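Local coordinates for cyclic di-GMP-binding protein XC_3703 (Xanthomonas campestris pv. campestris, PDB 5B7W) that binds the second messenger cyclic di-GMP and, as its effector, regulates bacterial virulence and biofilm formation, at residues Gln107-Val119 and Leu128-Ala141. Residues are numbered along the deposited sequence; the frame is centred on the assembly and turned at random.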
# COMPACT_ATOMS: atom_id res chain seq x y z
N GLN A 107 -15.58 0.72 -7.61
CA GLN A 107 -15.00 -0.39 -8.35
C GLN A 107 -15.14 -1.69 -7.56
O GLN A 107 -15.47 -2.73 -8.14
CB GLN A 107 -13.53 -0.11 -8.68
CG GLN A 107 -13.34 1.15 -9.50
CD GLN A 107 -11.90 1.38 -9.91
OE1 GLN A 107 -11.08 0.48 -9.79
NE2 GLN A 107 -11.59 2.58 -10.39
N LEU A 108 -14.95 -1.64 -6.24
CA LEU A 108 -15.05 -2.87 -5.48
C LEU A 108 -16.48 -3.40 -5.48
O LEU A 108 -16.69 -4.62 -5.51
CB LEU A 108 -14.52 -2.71 -4.06
CG LEU A 108 -13.00 -2.75 -3.97
CD1 LEU A 108 -12.53 -2.71 -2.51
CD2 LEU A 108 -12.50 -4.00 -4.68
N VAL A 109 -17.47 -2.51 -5.50
CA VAL A 109 -18.86 -2.97 -5.53
C VAL A 109 -19.19 -3.55 -6.91
O VAL A 109 -19.97 -4.49 -7.03
CB VAL A 109 -19.80 -1.82 -5.13
CG1 VAL A 109 -21.27 -2.26 -5.13
CG2 VAL A 109 -19.42 -1.28 -3.76
N ALA A 110 -18.54 -3.03 -7.96
CA ALA A 110 -18.97 -3.36 -9.32
C ALA A 110 -18.54 -4.76 -9.74
O ALA A 110 -19.29 -5.47 -10.42
CB ALA A 110 -18.47 -2.32 -10.32
N LYS A 111 -17.32 -5.19 -9.38
CA LYS A 111 -16.94 -6.57 -9.69
C LYS A 111 -17.65 -7.56 -8.76
O LYS A 111 -17.89 -8.71 -9.15
CB LYS A 111 -15.43 -6.76 -9.57
CG LYS A 111 -14.55 -5.82 -10.39
CD LYS A 111 -13.16 -5.81 -9.72
CE LYS A 111 -12.28 -4.64 -10.20
NZ LYS A 111 -12.01 -4.63 -11.65
N LEU A 112 -18.00 -7.12 -7.55
CA LEU A 112 -18.86 -7.94 -6.70
C LEU A 112 -20.20 -8.18 -7.38
O LEU A 112 -20.66 -9.33 -7.48
CB LEU A 112 -19.08 -7.30 -5.32
CG LEU A 112 -17.97 -7.26 -4.26
CD1 LEU A 112 -18.44 -6.53 -3.01
CD2 LEU A 112 -17.48 -8.66 -3.91
N LYS A 113 -20.84 -7.11 -7.86
CA LYS A 113 -22.06 -7.25 -8.66
C LYS A 113 -21.78 -8.02 -9.94
O LYS A 113 -22.60 -8.84 -10.37
CB LYS A 113 -22.63 -5.87 -8.96
CG LYS A 113 -23.95 -5.86 -9.69
CD LYS A 113 -24.89 -4.84 -9.07
CE LYS A 113 -25.87 -4.30 -10.10
NZ LYS A 113 -26.28 -2.91 -9.76
N GLU A 114 -20.63 -7.76 -10.57
CA GLU A 114 -20.26 -8.47 -11.79
C GLU A 114 -20.12 -9.97 -11.55
O GLU A 114 -20.33 -10.77 -12.47
CB GLU A 114 -18.95 -7.91 -12.34
CG GLU A 114 -18.98 -7.52 -13.80
CD GLU A 114 -17.71 -6.81 -14.23
OE1 GLU A 114 -16.64 -7.11 -13.66
OE2 GLU A 114 -17.78 -5.96 -15.14
N ALA A 115 -19.67 -10.29 -10.36
CA ALA A 115 -19.50 -11.66 -9.99
C ALA A 115 -20.77 -12.21 -9.50
O ALA A 115 -20.74 -13.29 -8.98
CB ALA A 115 -18.46 -11.79 -8.92
N LYS A 116 -21.85 -11.44 -9.66
CA LYS A 116 -23.18 -11.81 -9.22
C LYS A 116 -23.14 -12.65 -7.97
O LYS A 116 -23.47 -13.81 -7.98
CB LYS A 116 -23.93 -12.57 -10.34
CG LYS A 116 -25.13 -11.84 -10.95
CD LYS A 116 -25.08 -11.71 -12.48
CE LYS A 116 -24.69 -12.99 -13.21
NZ LYS A 116 -24.55 -12.84 -14.69
N LEU A 117 -22.69 -12.02 -6.90
CA LEU A 117 -22.50 -12.64 -5.61
C LEU A 117 -23.60 -12.29 -4.69
O LEU A 117 -24.19 -11.24 -4.81
CB LEU A 117 -21.25 -12.06 -5.04
CG LEU A 117 -20.44 -12.92 -4.11
CD1 LEU A 117 -21.29 -13.96 -3.38
CD2 LEU A 117 -19.33 -13.53 -4.93
N LYS A 118 -23.86 -13.16 -3.74
CA LYS A 118 -24.91 -12.97 -2.78
C LYS A 118 -24.51 -12.04 -1.63
O LYS A 118 -24.71 -12.33 -0.47
CB LYS A 118 -25.31 -14.33 -2.25
CG LYS A 118 -25.89 -15.28 -3.27
CD LYS A 118 -26.59 -16.45 -2.59
CE LYS A 118 -26.71 -17.70 -3.45
NZ LYS A 118 -26.55 -18.92 -2.63
N VAL A 119 -23.92 -10.91 -1.97
CA VAL A 119 -23.49 -9.98 -0.93
C VAL A 119 -24.02 -8.59 -1.26
O VAL A 119 -24.32 -8.26 -2.40
CB VAL A 119 -21.95 -9.95 -0.77
CG1 VAL A 119 -21.43 -11.31 -0.33
CG2 VAL A 119 -21.29 -9.51 -2.07
N LEU A 128 -15.00 -0.67 3.13
CA LEU A 128 -16.15 -1.25 2.46
C LEU A 128 -16.68 -2.39 3.32
O LEU A 128 -15.99 -3.41 3.50
CB LEU A 128 -15.78 -1.75 1.06
CG LEU A 128 -16.94 -2.31 0.24
CD1 LEU A 128 -17.90 -1.20 -0.17
CD2 LEU A 128 -16.43 -3.07 -0.98
N ARG A 129 -17.88 -2.23 3.86
CA ARG A 129 -18.52 -3.29 4.63
C ARG A 129 -19.36 -4.15 3.70
O ARG A 129 -20.19 -3.64 2.93
CB ARG A 129 -19.39 -2.73 5.75
CG ARG A 129 -19.97 -3.83 6.64
CD ARG A 129 -20.69 -3.27 7.85
NE ARG A 129 -19.78 -2.57 8.75
CZ ARG A 129 -18.88 -3.16 9.54
NH1 ARG A 129 -18.10 -2.42 10.32
NH2 ARG A 129 -18.76 -4.48 9.55
N VAL A 130 -19.15 -5.46 3.77
CA VAL A 130 -19.83 -6.43 2.93
C VAL A 130 -20.76 -7.26 3.81
O VAL A 130 -20.32 -7.80 4.84
CB VAL A 130 -18.83 -7.33 2.18
CG1 VAL A 130 -19.56 -8.37 1.36
CG2 VAL A 130 -17.92 -6.48 1.30
N THR A 131 -22.03 -7.35 3.42
CA THR A 131 -23.02 -8.10 4.16
C THR A 131 -23.62 -9.18 3.28
O THR A 131 -23.86 -8.96 2.08
CB THR A 131 -24.14 -7.19 4.69
OG1 THR A 131 -24.95 -6.74 3.60
CG2 THR A 131 -23.56 -5.99 5.42
N GLY A 132 -23.85 -10.36 3.86
CA GLY A 132 -24.48 -11.46 3.17
C GLY A 132 -25.34 -12.25 4.13
O GLY A 132 -25.23 -12.10 5.35
N LYS A 133 -26.21 -13.09 3.57
CA LYS A 133 -27.12 -13.85 4.42
C LYS A 133 -26.40 -14.96 5.18
O LYS A 133 -26.81 -15.31 6.29
CB LYS A 133 -28.30 -14.42 3.61
CG LYS A 133 -27.98 -15.08 2.27
CD LYS A 133 -27.52 -16.53 2.43
CE LYS A 133 -27.49 -17.26 1.10
NZ LYS A 133 -26.61 -18.46 1.17
N LYS A 134 -25.32 -15.50 4.63
CA LYS A 134 -24.55 -16.56 5.28
C LYS A 134 -23.06 -16.28 5.16
O LYS A 134 -22.61 -15.50 4.31
CB LYS A 134 -24.88 -17.94 4.69
CG LYS A 134 -26.25 -18.46 5.08
CD LYS A 134 -26.37 -19.95 4.82
CE LYS A 134 -27.20 -20.64 5.88
NZ LYS A 134 -26.35 -21.42 6.82
N ARG A 135 -22.29 -16.94 6.03
CA ARG A 135 -20.85 -16.70 6.11
C ARG A 135 -20.13 -17.14 4.84
O ARG A 135 -19.16 -16.49 4.43
CB ARG A 135 -20.28 -17.43 7.33
CG ARG A 135 -18.76 -17.43 7.42
CD ARG A 135 -18.21 -16.02 7.54
NE ARG A 135 -16.75 -16.01 7.62
CZ ARG A 135 -15.95 -16.07 6.56
NH1 ARG A 135 -16.47 -16.12 5.34
NH2 ARG A 135 -14.64 -16.06 6.72
N ASP A 136 -20.59 -18.22 4.20
CA ASP A 136 -19.91 -18.74 3.02
C ASP A 136 -20.05 -17.81 1.82
O ASP A 136 -19.24 -17.88 0.89
CB ASP A 136 -20.44 -20.12 2.66
CG ASP A 136 -20.04 -21.18 3.66
OD1 ASP A 136 -20.39 -22.36 3.45
OD2 ASP A 136 -19.38 -20.82 4.66
N ASP A 137 -21.09 -16.97 1.80
CA ASP A 137 -21.15 -15.90 0.81
C ASP A 137 -20.08 -14.85 1.06
O ASP A 137 -19.60 -14.22 0.11
CB ASP A 137 -22.52 -15.22 0.81
CG ASP A 137 -23.66 -16.18 0.55
OD1 ASP A 137 -23.42 -17.27 -0.00
OD2 ASP A 137 -24.82 -15.83 0.88
N LEU A 138 -19.72 -14.64 2.32
CA LEU A 138 -18.69 -13.66 2.64
C LEU A 138 -17.32 -14.14 2.17
O LEU A 138 -16.57 -13.39 1.54
CB LEU A 138 -18.68 -13.37 4.14
CG LEU A 138 -19.98 -12.83 4.74
CD1 LEU A 138 -19.85 -12.65 6.25
CD2 LEU A 138 -20.38 -11.51 4.08
N GLN A 139 -16.99 -15.41 2.46
CA GLN A 139 -15.75 -15.98 1.96
C GLN A 139 -15.73 -16.00 0.44
O GLN A 139 -14.70 -15.72 -0.18
CB GLN A 139 -15.55 -17.39 2.51
CG GLN A 139 -14.37 -18.14 1.90
CD GLN A 139 -13.03 -17.70 2.46
OE1 GLN A 139 -12.53 -16.63 2.13
NE2 GLN A 139 -12.45 -18.52 3.32
N ASP A 140 -16.87 -16.31 -0.18
CA ASP A 140 -16.97 -16.22 -1.64
C ASP A 140 -16.63 -14.81 -2.11
O ASP A 140 -15.98 -14.64 -3.15
CB ASP A 140 -18.38 -16.61 -2.10
CG ASP A 140 -18.53 -18.12 -2.25
OD1 ASP A 140 -17.77 -18.87 -1.61
OD2 ASP A 140 -19.42 -18.54 -3.01
N ALA A 141 -17.05 -13.79 -1.36
CA ALA A 141 -16.63 -12.43 -1.67
C ALA A 141 -15.16 -12.23 -1.33
O ALA A 141 -14.41 -11.62 -2.11
CB ALA A 141 -17.50 -11.42 -0.93
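The carboxylate of Asp137 has Lys118 over one of its faces, with Lys118 CB 3.5 Å from Asp137 OD2. Lys133 NZ forms a salt bridge to Asp137 OD2 at 3.2 Å and comes in nearer the carboxylate plane, slightly to the side away from Lys118. Within 128-141, Gln139 CA sits at the edge of the Arg135 guanidinium, in its plane. These groups lie at one end of domain I, which has an RRM-like fold. Here the helices 102-114 and 135-146 pack on one side of a four-stranded antiparallel sheet. Lys133, Arg135 and Asp136 probably bind cyclic di-GMP, as in related proteins.

Lys118 NZ and Lys133 NZ are 3.8 Å apart. The Asp137 carboxylate lies beside both ammonium groups and would probably offset their like charge, although Lys118 NZ stays beyond salt-bridge distance, 4.4 Å from Asp137 OD1.

The apolar part joins both helices to the sheet. The axis of helix 107-114 runs 23° from the direction of strand 128-132. The two methyls of Leu128 divide between two helix residues. CD2 meets Leu108 CB and CD1 meets Val109 CG2. Leu112 reaches Ala141 with CD2, while its CD1 lies more loosely near Val130. Ala121 of strand 119-124 also touches Val109, Leu112 and Leu128.

Lys118 is the centre of an inverse gamma turn that leads into Val119. Leu117, the residue before Lys118, lays its branches against helix 135-141, with CD1 4.1 Å from Asp140 CB. Val119 CB packs 3.6 Å from Val130 CG1. With chi1 at -63°, Val119 CG1 is anti to the carbonyl carbon and lies between strand and helix, 4.0 Å from Ala141 CB. Val119 CA makes a CA-H...O contact of 3.2 Å to Thr131 O, bent to 125° at the hydrogen.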